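Local coordinates for apicoplast TIC22, putative (Plasmodium falciparum 3D7, PDB 4E6Z), which acts as an essential chaperone required for protein import into the apicoplast, the plastid of the malaria parasite, at residues Lys73-Tyr85 against Tyr101-Leu113. Numbering follows the deposited sequence.
Sequences KLEVIPVFLITNY and YMFLCPYDAENML. With GOL (glycerol), chain B.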
ATOM      1  N   LYS A  73       3.320   3.178  12.689  1.00 85.40           N
ATOM      2  CA  LYS A  73       3.325   4.031  11.506  1.00 85.51           C
ATOM      3  C   LYS A  73       2.649   3.338  10.324  1.00 76.36           C
ATOM      4  O   LYS A  73       2.068   3.992   9.458  1.00 75.22           O
ATOM      5  CB  LYS A  73       4.753   4.438  11.128  1.00 83.57           C
ATOM      6  CG  LYS A  73       5.404   5.432  12.075  1.00 91.09           C
ATOM      7  CD  LYS A  73       6.660   6.029  11.454  1.00 92.86           C
ATOM      8  CE  LYS A  73       7.202   7.186  12.282  1.00101.37           C
ATOM      9  NZ  LYS A  73       8.298   7.910  11.574  1.00 97.14           N
ATOM     10  N   LEU A  74       2.735   2.011  10.298  1.00 70.24           N
ATOM     11  CA  LEU A  74       2.146   1.214   9.226  1.00 62.10           C
ATOM     12  C   LEU A  74       0.650   1.013   9.447  1.00 66.79           C
ATOM     13  O   LEU A  74      -0.071   0.583   8.545  1.00 61.10           O
ATOM     14  CB  LEU A  74       2.830  -0.152   9.146  1.00 56.28           C
ATOM     15  CG  LEU A  74       4.342  -0.168   8.916  1.00 54.06           C
ATOM     16  CD1 LEU A  74       4.852  -1.599   8.808  1.00 56.82           C
ATOM     17  CD2 LEU A  74       4.682   0.609   7.678  1.00 51.93           C
ATOM     18  N   GLU A  75       0.192   1.336  10.650  1.00 59.95           N
ATOM     19  CA  GLU A  75      -1.182   1.064  11.053  1.00 67.84           C
ATOM     20  C   GLU A  75      -2.185   1.905  10.266  1.00 61.23           C
ATOM     21  O   GLU A  75      -3.311   1.469  10.013  1.00 59.06           O
ATOM     22  CB  GLU A  75      -1.346   1.306  12.557  1.00 81.92           C
ATOM     23  CG  GLU A  75      -2.397   0.435  13.224  1.00 90.69           C
ATOM     24  CD  GLU A  75      -2.339   0.516  14.742  1.00106.17           C
ATOM     25  OE1 GLU A  75      -1.614   1.391  15.266  1.00107.92           O
ATOM     26  OE2 GLU A  75      -3.013  -0.295  15.410  1.00110.75           O
ATOM     27  N   VAL A  76      -1.771   3.107   9.876  1.00 54.40           N
ATOM     28  CA  VAL A  76      -2.653   4.026   9.158  1.00 58.34           C
ATOM     29  C   VAL A  76      -2.770   3.691   7.670  1.00 48.48           C
ATOM     30  O   VAL A  76      -3.557   4.302   6.948  1.00 52.55           O
ATOM     31  CB  VAL A  76      -2.186   5.486   9.302  1.00 58.58           C
ATOM     32  CG1 VAL A  76      -2.024   5.841  10.770  1.00 65.31           C
ATOM     33  CG2 VAL A  76      -0.882   5.696   8.549  1.00 58.58           C
ATOM     34  N   ILE A  77      -1.981   2.728   7.213  1.00 42.35           N
ATOM     35  CA  ILE A  77      -2.037   2.307   5.821  1.00 42.50           C
ATOM     36  C   ILE A  77      -2.997   1.128   5.652  1.00 41.44           C
ATOM     37  O   ILE A  77      -2.738   0.036   6.158  1.00 33.30           O
ATOM     38  CB  ILE A  77      -0.650   1.896   5.307  1.00 43.57           C
ATOM     39  CG1 ILE A  77       0.369   3.009   5.566  1.00 47.70           C
ATOM     40  CG2 ILE A  77      -0.716   1.542   3.828  1.00 39.38           C
ATOM     41  CD1 ILE A  77       1.806   2.570   5.389  1.00 46.28           C
ATOM     42  N   PRO A  78      -4.115   1.354   4.941  1.00 41.72           N
ATOM     43  CA  PRO A  78      -5.110   0.312   4.671  1.00 42.40           C
ATOM     44  C   PRO A  78      -4.569  -0.747   3.720  1.00 43.92           C
ATOM     45  O   PRO A  78      -3.787  -0.426   2.825  1.00 36.65           O
ATOM     46  CB  PRO A  78      -6.249   1.080   3.984  1.00 36.14           C
ATOM     47  CG  PRO A  78      -6.001   2.525   4.295  1.00 39.72           C
ATOM     48  CD  PRO A  78      -4.517   2.652   4.375  1.00 41.07           C
ATOM     49  N   VAL A  79      -4.978  -1.995   3.929  1.00 37.22           N
ATOM     50  CA  VAL A  79      -4.680  -3.087   3.008  1.00 34.55           C
ATOM     51  C   VAL A  79      -5.970  -3.865   2.756  1.00 43.83           C
ATOM     52  O   VAL A  79      -6.791  -4.038   3.664  1.00 37.21           O
ATOM     53  CB  VAL A  79      -3.610  -4.034   3.573  1.00 39.20           C
ATOM     54  CG1 VAL A  79      -3.397  -5.229   2.633  1.00 35.58           C
ATOM     55  CG2 VAL A  79      -2.315  -3.284   3.807  1.00 42.42           C
ATOM     56  N   PHE A  80      -6.154  -4.333   1.526  1.00 38.51           N
ATOM     57  CA  PHE A  80      -7.422  -4.933   1.138  1.00 37.88           C
ATOM     58  C   PHE A  80      -7.296  -6.377   0.679  1.00 35.92           C
ATOM     59  O   PHE A  80      -6.368  -6.735  -0.041  1.00 36.91           O
ATOM     60  CB  PHE A  80      -8.105  -4.085   0.065  1.00 28.62           C
ATOM     61  CG  PHE A  80      -8.347  -2.670   0.490  1.00 34.40           C
ATOM     62  CD1 PHE A  80      -9.541  -2.303   1.090  1.00 34.67           C
ATOM     63  CD2 PHE A  80      -7.364  -1.706   0.316  1.00 36.34           C
ATOM     64  CE1 PHE A  80      -9.757  -0.996   1.496  1.00 45.00           C
ATOM     65  CE2 PHE A  80      -7.573  -0.403   0.721  1.00 30.78           C
ATOM     66  CZ  PHE A  80      -8.772  -0.045   1.308  1.00 39.01           C
ATOM     67  N   LEU A  81      -8.241  -7.200   1.120  1.00 43.58           N
ATOM     68  CA  LEU A  81      -8.296  -8.597   0.714  1.00 40.09           C
ATOM     69  C   LEU A  81      -9.687  -8.940   0.211  1.00 30.99           C
ATOM     70  O   LEU A  81     -10.660  -8.250   0.510  1.00 38.00           O
ATOM     71  CB  LEU A  81      -7.933  -9.518   1.879  1.00 42.28           C
ATOM     72  CG  LEU A  81      -6.527  -9.473   2.475  1.00 51.76           C
ATOM     73  CD1 LEU A  81      -6.442  -8.385   3.519  1.00 54.74           C
ATOM     74  CD2 LEU A  81      -6.179 -10.809   3.100  1.00 65.91           C
ATOM     75  N   ILE A  82      -9.781 -10.009  -0.566  1.00 35.79           N
ATOM     76  CA  ILE A  82     -11.075 -10.517  -0.986  1.00 35.22           C
ATOM     77  C   ILE A  82     -11.394 -11.714  -0.095  1.00 39.36           C
ATOM     78  O   ILE A  82     -10.559 -12.595   0.097  1.00 36.59           O
ATOM     79  CB  ILE A  82     -11.092 -10.904  -2.481  1.00 39.54           C
ATOM     80  CG1 ILE A  82     -10.988  -9.654  -3.360  1.00 41.47           C
ATOM     81  CG2 ILE A  82     -12.371 -11.651  -2.824  1.00 38.61           C
ATOM     82  CD1 ILE A  82      -9.684  -8.913  -3.240  1.00 50.72           C
ATOM     83  N   THR A  83     -12.588 -11.728   0.481  1.00 40.34           N
ATOM     84  CA  THR A  83     -12.938 -12.771   1.435  1.00 42.51           C
ATOM     85  C   THR A  83     -14.351 -13.267   1.211  1.00 43.27           C
ATOM     86  O   THR A  83     -15.120 -12.656   0.467  1.00 40.49           O
ATOM     87  CB  THR A  83     -12.854 -12.249   2.886  1.00 43.25           C
ATOM     88  OG1 THR A  83     -13.908 -11.304   3.119  1.00 40.86           O
ATOM     89  CG2 THR A  83     -11.508 -11.583   3.151  1.00 37.76           C
ATOM     90  N   ASN A  84     -14.690 -14.376   1.867  1.00 47.16           N
ATOM     91  CA  ASN A  84     -16.080 -14.785   1.993  1.00 42.67           C
ATOM     92  C   ASN A  84     -16.733 -13.923   3.068  1.00 49.50           C
ATOM     93  O   ASN A  84     -16.100 -13.014   3.607  1.00 47.20           O
ATOM     94  CB  ASN A  84     -16.200 -16.280   2.328  1.00 44.93           C
ATOM     95  CG  ASN A  84     -15.529 -16.648   3.645  1.00 48.77           C
ATOM     96  OD1 ASN A  84     -15.306 -15.800   4.506  1.00 51.02           O
ATOM     97  ND2 ASN A  84     -15.210 -17.926   3.803  1.00 50.46           N
ATOM     98  N   TYR A  85     -17.987 -14.212   3.390  1.00 50.99           N
ATOM     99  CA  TYR A  85     -18.737 -13.382   4.328  1.00 57.56           C
ATOM    100  C   TYR A  85     -18.279 -13.539   5.780  1.00 59.61           C
ATOM    101  O   TYR A  85     -18.590 -12.704   6.629  1.00 59.88           O
ATOM    102  CB  TYR A  85     -20.238 -13.640   4.189  1.00 67.04           C
ATOM    103  CG  TYR A  85     -20.871 -12.898   3.034  1.00 78.70           C
ATOM    104  CD1 TYR A  85     -20.201 -12.752   1.826  1.00 86.00           C
ATOM    105  CD2 TYR A  85     -22.140 -12.349   3.149  1.00 89.53           C
ATOM    106  CE1 TYR A  85     -20.774 -12.073   0.769  1.00 93.58           C
ATOM    107  CE2 TYR A  85     -22.723 -11.672   2.096  1.00 96.36           C
ATOM    108  CZ  TYR A  85     -22.036 -11.536   0.909  1.00102.13           C
ATOM    109  OH  TYR A  85     -22.611 -10.861  -0.144  1.00109.65           O
ATOM    110  N   TYR A 101      -3.661 -12.936  -1.476  1.00 39.84           N
ATOM    111  CA  TYR A 101      -3.344 -11.639  -2.059  1.00 36.88           C
ATOM    112  C   TYR A 101      -3.797 -10.473  -1.189  1.00 38.50           C
ATOM    113  O   TYR A 101      -4.942 -10.419  -0.747  1.00 36.85           O
ATOM    114  CB  TYR A 101      -3.975 -11.528  -3.449  1.00 36.89           C
ATOM    115  CG  TYR A 101      -3.372 -12.486  -4.446  1.00 53.68           C
ATOM    116  CD1 TYR A 101      -2.215 -12.158  -5.136  1.00 57.05           C
ATOM    117  CD2 TYR A 101      -3.948 -13.727  -4.687  1.00 61.51           C
ATOM    118  CE1 TYR A 101      -1.651 -13.033  -6.045  1.00 67.17           C
ATOM    119  CE2 TYR A 101      -3.392 -14.611  -5.596  1.00 68.06           C
ATOM    120  CZ  TYR A 101      -2.241 -14.257  -6.270  1.00 72.55           C
ATOM    121  OH  TYR A 101      -1.679 -15.124  -7.177  1.00 82.24           O
HETATM  122  N   MSE A 102      -2.886  -9.543  -0.946  1.00 37.20           N
HETATM  123  CA  MSE A 102      -3.200  -8.339  -0.194  1.00 41.60           C
HETATM  124  C   MSE A 102      -2.908  -7.116  -1.056  1.00 38.54           C
HETATM  125  O   MSE A 102      -1.801  -6.959  -1.560  1.00 39.83           O
HETATM  126  CB  MSE A 102      -2.362  -8.290   1.076  1.00 42.52           C
HETATM  127  CG  MSE A 102      -2.473  -9.539   1.912  1.00 37.49           C
HETATM  128 SE   MSE A 102      -1.414  -9.448   3.538  1.00 52.46          SE
HETATM  129  CE  MSE A 102       0.358  -9.177   2.760  1.00 49.70           C
ATOM    130  N   PHE A 103      -3.908  -6.261  -1.240  1.00 40.33           N
ATOM    131  CA  PHE A 103      -3.780  -5.122  -2.145  1.00 29.70           C
ATOM    132  C   PHE A 103      -3.660  -3.805  -1.385  1.00 39.84           C
ATOM    133  O   PHE A 103      -4.393  -3.558  -0.427  1.00 35.90           O
ATOM    134  CB  PHE A 103      -4.973  -5.062  -3.102  1.00 29.87           C
ATOM    135  CG  PHE A 103      -5.130  -6.291  -3.957  1.00 36.19           C
ATOM    136  CD1 PHE A 103      -4.558  -6.350  -5.217  1.00 34.39           C
ATOM    137  CD2 PHE A 103      -5.851  -7.388  -3.497  1.00 32.22           C
ATOM    138  CE1 PHE A 103      -4.696  -7.478  -6.006  1.00 36.39           C
ATOM    139  CE2 PHE A 103      -5.997  -8.522  -4.283  1.00 41.76           C
ATOM    140  CZ  PHE A 103      -5.419  -8.568  -5.543  1.00 41.40           C
ATOM    141  N   LEU A 104      -2.729  -2.960  -1.816  1.00 40.14           N
ATOM    142  CA  LEU A 104      -2.595  -1.628  -1.237  1.00 34.87           C
ATOM    143  C   LEU A 104      -3.637  -0.686  -1.828  1.00 36.15           C
ATOM    144  O   LEU A 104      -3.974   0.336  -1.229  1.00 41.23           O
ATOM    145  CB  LEU A 104      -1.180  -1.085  -1.446  1.00 26.31           C
ATOM    146  CG  LEU A 104      -0.156  -1.587  -0.425  1.00 34.57           C
ATOM    147  CD1 LEU A 104       1.266  -1.502  -0.964  1.00 37.29           C
ATOM    148  CD2 LEU A 104      -0.287  -0.818   0.885  1.00 34.64           C
ATOM    149  N   CYS A 105      -4.149  -1.044  -3.004  1.00 39.07           N
ATOM    150  CA  CYS A 105      -5.187  -0.257  -3.671  1.00 31.88           C
ATOM    151  C   CYS A 105      -6.473  -1.063  -3.769  1.00 42.67           C
ATOM    152  O   CYS A 105      -6.475  -2.164  -4.319  1.00 39.73           O
ATOM    153  CB  CYS A 105      -4.730   0.184  -5.065  1.00 30.86           C
ATOM    154  SG  CYS A 105      -5.994   1.041  -6.041  1.00 48.46           S
ATOM    155  N   PRO A 106      -7.573  -0.509  -3.234  1.00 48.16           N
ATOM    156  CA  PRO A 106      -8.852  -1.222  -3.130  1.00 43.59           C
ATOM    157  C   PRO A 106      -9.442  -1.532  -4.501  1.00 39.62           C
ATOM    158  O   PRO A 106     -10.217  -2.477  -4.634  1.00 44.97           O
ATOM    159  CB  PRO A 106      -9.746  -0.223  -2.387  1.00 35.57           C
ATOM    160  CG  PRO A 106      -9.145   1.119  -2.710  1.00 40.74           C
ATOM    161  CD  PRO A 106      -7.671   0.880  -2.747  1.00 38.22           C
ATOM    162  N   TYR A 107      -9.084  -0.743  -5.506  1.00 38.57           N
ATOM    163  CA  TYR A 107      -9.626  -0.948  -6.844  1.00 42.48           C
ATOM    164  C   TYR A 107      -8.926  -2.102  -7.557  1.00 40.10           C
ATOM    165  O   TYR A 107      -9.505  -2.731  -8.435  1.00 41.95           O
ATOM    166  CB  TYR A 107      -9.570   0.350  -7.655  1.00 44.33           C
ATOM    167  CG  TYR A 107     -10.295   1.489  -6.972  1.00 58.01           C
ATOM    168  CD1 TYR A 107     -11.679   1.486  -6.855  1.00 61.77           C
ATOM    169  CD2 TYR A 107      -9.595   2.556  -6.426  1.00 64.37           C
ATOM    170  CE1 TYR A 107     -12.346   2.520  -6.221  1.00 64.58           C
ATOM    171  CE2 TYR A 107     -10.252   3.595  -5.793  1.00 67.82           C
ATOM    172  CZ  TYR A 107     -11.627   3.572  -5.693  1.00 71.76           C
ATOM    173  OH  TYR A 107     -12.282   4.605  -5.061  1.00 77.43           O
ATOM    174  N   ASP A 108      -7.684  -2.380  -7.171  1.00 39.65           N
ATOM    175  CA  ASP A 108      -7.001  -3.576  -7.644  1.00 34.77           C
ATOM    176  C   ASP A 108      -7.698  -4.812  -7.064  1.00 36.39           C
ATOM    177  O   ASP A 108      -7.853  -5.819  -7.745  1.00 37.71           O
ATOM    178  CB  ASP A 108      -5.529  -3.569  -7.229  1.00 27.29           C
ATOM    179  CG  ASP A 108      -4.705  -2.506  -7.960  1.00 37.39           C
ATOM    180  OD1 ASP A 108      -5.245  -1.802  -8.840  1.00 39.60           O
ATOM    181  OD2 ASP A 108      -3.501  -2.385  -7.646  1.00 37.02           O
ATOM    182  N   ALA A 109      -8.110  -4.727  -5.801  1.00 33.57           N
ATOM    183  CA  ALA A 109      -8.840  -5.816  -5.152  1.00 38.23           C
ATOM    184  C   ALA A 109     -10.207  -6.022  -5.797  1.00 34.32           C
ATOM    185  O   ALA A 109     -10.603  -7.151  -6.076  1.00 40.92           O
ATOM    186  CB  ALA A 109      -8.996  -5.549  -3.665  1.00 40.70           C
ATOM    187  N   GLU A 110     -10.925  -4.924  -6.021  1.00 35.19           N
ATOM    188  CA  GLU A 110     -12.203  -4.968  -6.721  1.00 40.95           C
ATOM    189  C   GLU A 110     -12.052  -5.646  -8.078  1.00 45.18           C
ATOM    190  O   GLU A 110     -12.929  -6.388  -8.512  1.00 48.14           O
ATOM    191  CB  GLU A 110     -12.766  -3.558  -6.917  1.00 37.22           C
ATOM    192  CG  GLU A 110     -13.570  -3.026  -5.748  1.00 50.46           C
ATOM    193  CD  GLU A 110     -14.379  -1.800  -6.124  1.00 61.64           C
ATOM    194  OE1 GLU A 110     -14.271  -1.356  -7.283  1.00 63.84           O
ATOM    195  OE2 GLU A 110     -15.129  -1.286  -5.267  1.00 67.81           O
ATOM    196  N   ASN A 111     -10.941  -5.373  -8.752  1.00 45.40           N
ATOM    197  CA  ASN A 111     -10.684  -5.968 -10.052  1.00 45.93           C
ATOM    198  C   ASN A 111     -10.547  -7.483  -9.967  1.00 39.93           C
ATOM    199  O   ASN A 111     -11.028  -8.198 -10.837  1.00 46.25           O
ATOM    200  CB  ASN A 111      -9.427  -5.371 -10.688  1.00 45.76           C
ATOM    201  CG  ASN A 111      -9.003  -6.117 -11.939  1.00 56.27           C
ATOM    202  OD1 ASN A 111      -9.707  -6.114 -12.949  1.00 68.11           O
ATOM    203  ND2 ASN A 111      -7.854  -6.780 -11.870  1.00 53.23           N
HETATM  204  N   MSE A 112      -9.870  -7.969  -8.931  1.00 38.95           N
HETATM  205  CA  MSE A 112      -9.693  -9.405  -8.772  1.00 45.27           C
HETATM  206  C   MSE A 112     -11.012 -10.073  -8.402  1.00 44.67           C
HETATM  207  O   MSE A 112     -11.344 -11.134  -8.928  1.00 47.94           O
HETATM  208  CB  MSE A 112      -8.629  -9.726  -7.728  1.00 47.00           C
HETATM  209  CG  MSE A 112      -8.258 -11.198  -7.701  1.00 49.64           C
HETATM  210 SE   MSE A 112      -7.128 -11.729  -6.205  1.00 60.92          SE
HETATM  211  CE  MSE A 112      -8.327 -11.286  -4.757  1.00 59.22           C
ATOM    212  N   LEU A 113     -11.758  -9.439  -7.502  1.00 41.44           N
ATOM    213  CA  LEU A 113     -13.095  -9.895  -7.158  1.00 45.85           C
ATOM    214  C   LEU A 113     -13.953  -9.992  -8.419  1.00 42.49           C
ATOM    215  O   LEU A 113     -14.656 -10.978  -8.635  1.00 42.96           O
ATOM    216  CB  LEU A 113     -13.740  -8.948  -6.144  1.00 37.55           C
ATOM    217  CG  LEU A 113     -15.192  -9.228  -5.734  1.00 43.21           C
ATOM    218  CD1 LEU A 113     -15.446  -8.797  -4.287  1.00 41.14           C
ATOM    219  CD2 LEU A 113     -16.170  -8.544  -6.675  1.00 43.03           C
TER
HETATM  220  C1  GOL B 301      -6.367 -14.071  -0.978  1.00 55.97           C
HETATM  221  O1  GOL B 301      -5.635 -14.592  -2.065  1.00 70.03           O
HETATM  222  C2  GOL B 301      -7.463 -13.175  -1.521  1.00 49.91           C
HETATM  223  O2  GOL B 301      -8.719 -13.783  -1.326  1.00 50.25           O
HETATM  224  C3  GOL B 301      -7.405 -11.851  -0.784  1.00 44.08           C
HETATM  225  O3  GOL B 301      -7.414 -10.813  -1.736  1.00 64.88           O
HETATM  226  O   HOH W   1      -3.638   1.613   1.055  1.00 29.75           O
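Phe-80 and Phe-103 pair antiparallel through two backbone hydrogen bonds, Phe-80 N to Phe-103 O at 2.7 Å and Phe-103 N to Phe-80 O at 2.8 Å, the second nearly straight (173° at the hydrogen). Just past this pair the strands part. At one end a water donates to Pro-78 O and Leu-104 O; at the other a glycerol, probably from the crystallisation liquor, takes the N-H of Ile-82 on O3 (2.8 Å), gives its O2 hydrogen to Ile-82 O and accepts a weak bond from Tyr-101 N on O1.

This single bridge joins the two-stranded sheet 78-83/129-134 to the mixed sheet 92-94/97-103/164-169 of the Tic22-like fold. Strand 97-103 then turns through Leu-104 and Cys-105 into helix 106-119, which packs across strand 78-83; the short axes of 78-83 and 106-113 run almost parallel, 7.9 Å apart. Cys-105 is the N-cap, its SG accepting a weak bond from Tyr-107 N.

Between strand and helix, Pro-106 lays CB squarely over one face of the Phe-80 ring, 3.7 Å from the centroid, in a CH-pi contact. Tyr-266 of helix 261-272 also meets this ring, the planes nearly perpendicular. Ile-82 CG1 stands anti to the carbonyl carbon (chi1 -69°), directing the chain to the helix, where CD1 meets Ala-109 CB.

On the side of the strand pair turned from the helix, Val-79 CG1 touches Met-102 CB at 3.6 Å, and Leu-81 lies alongside the Met-102 chain.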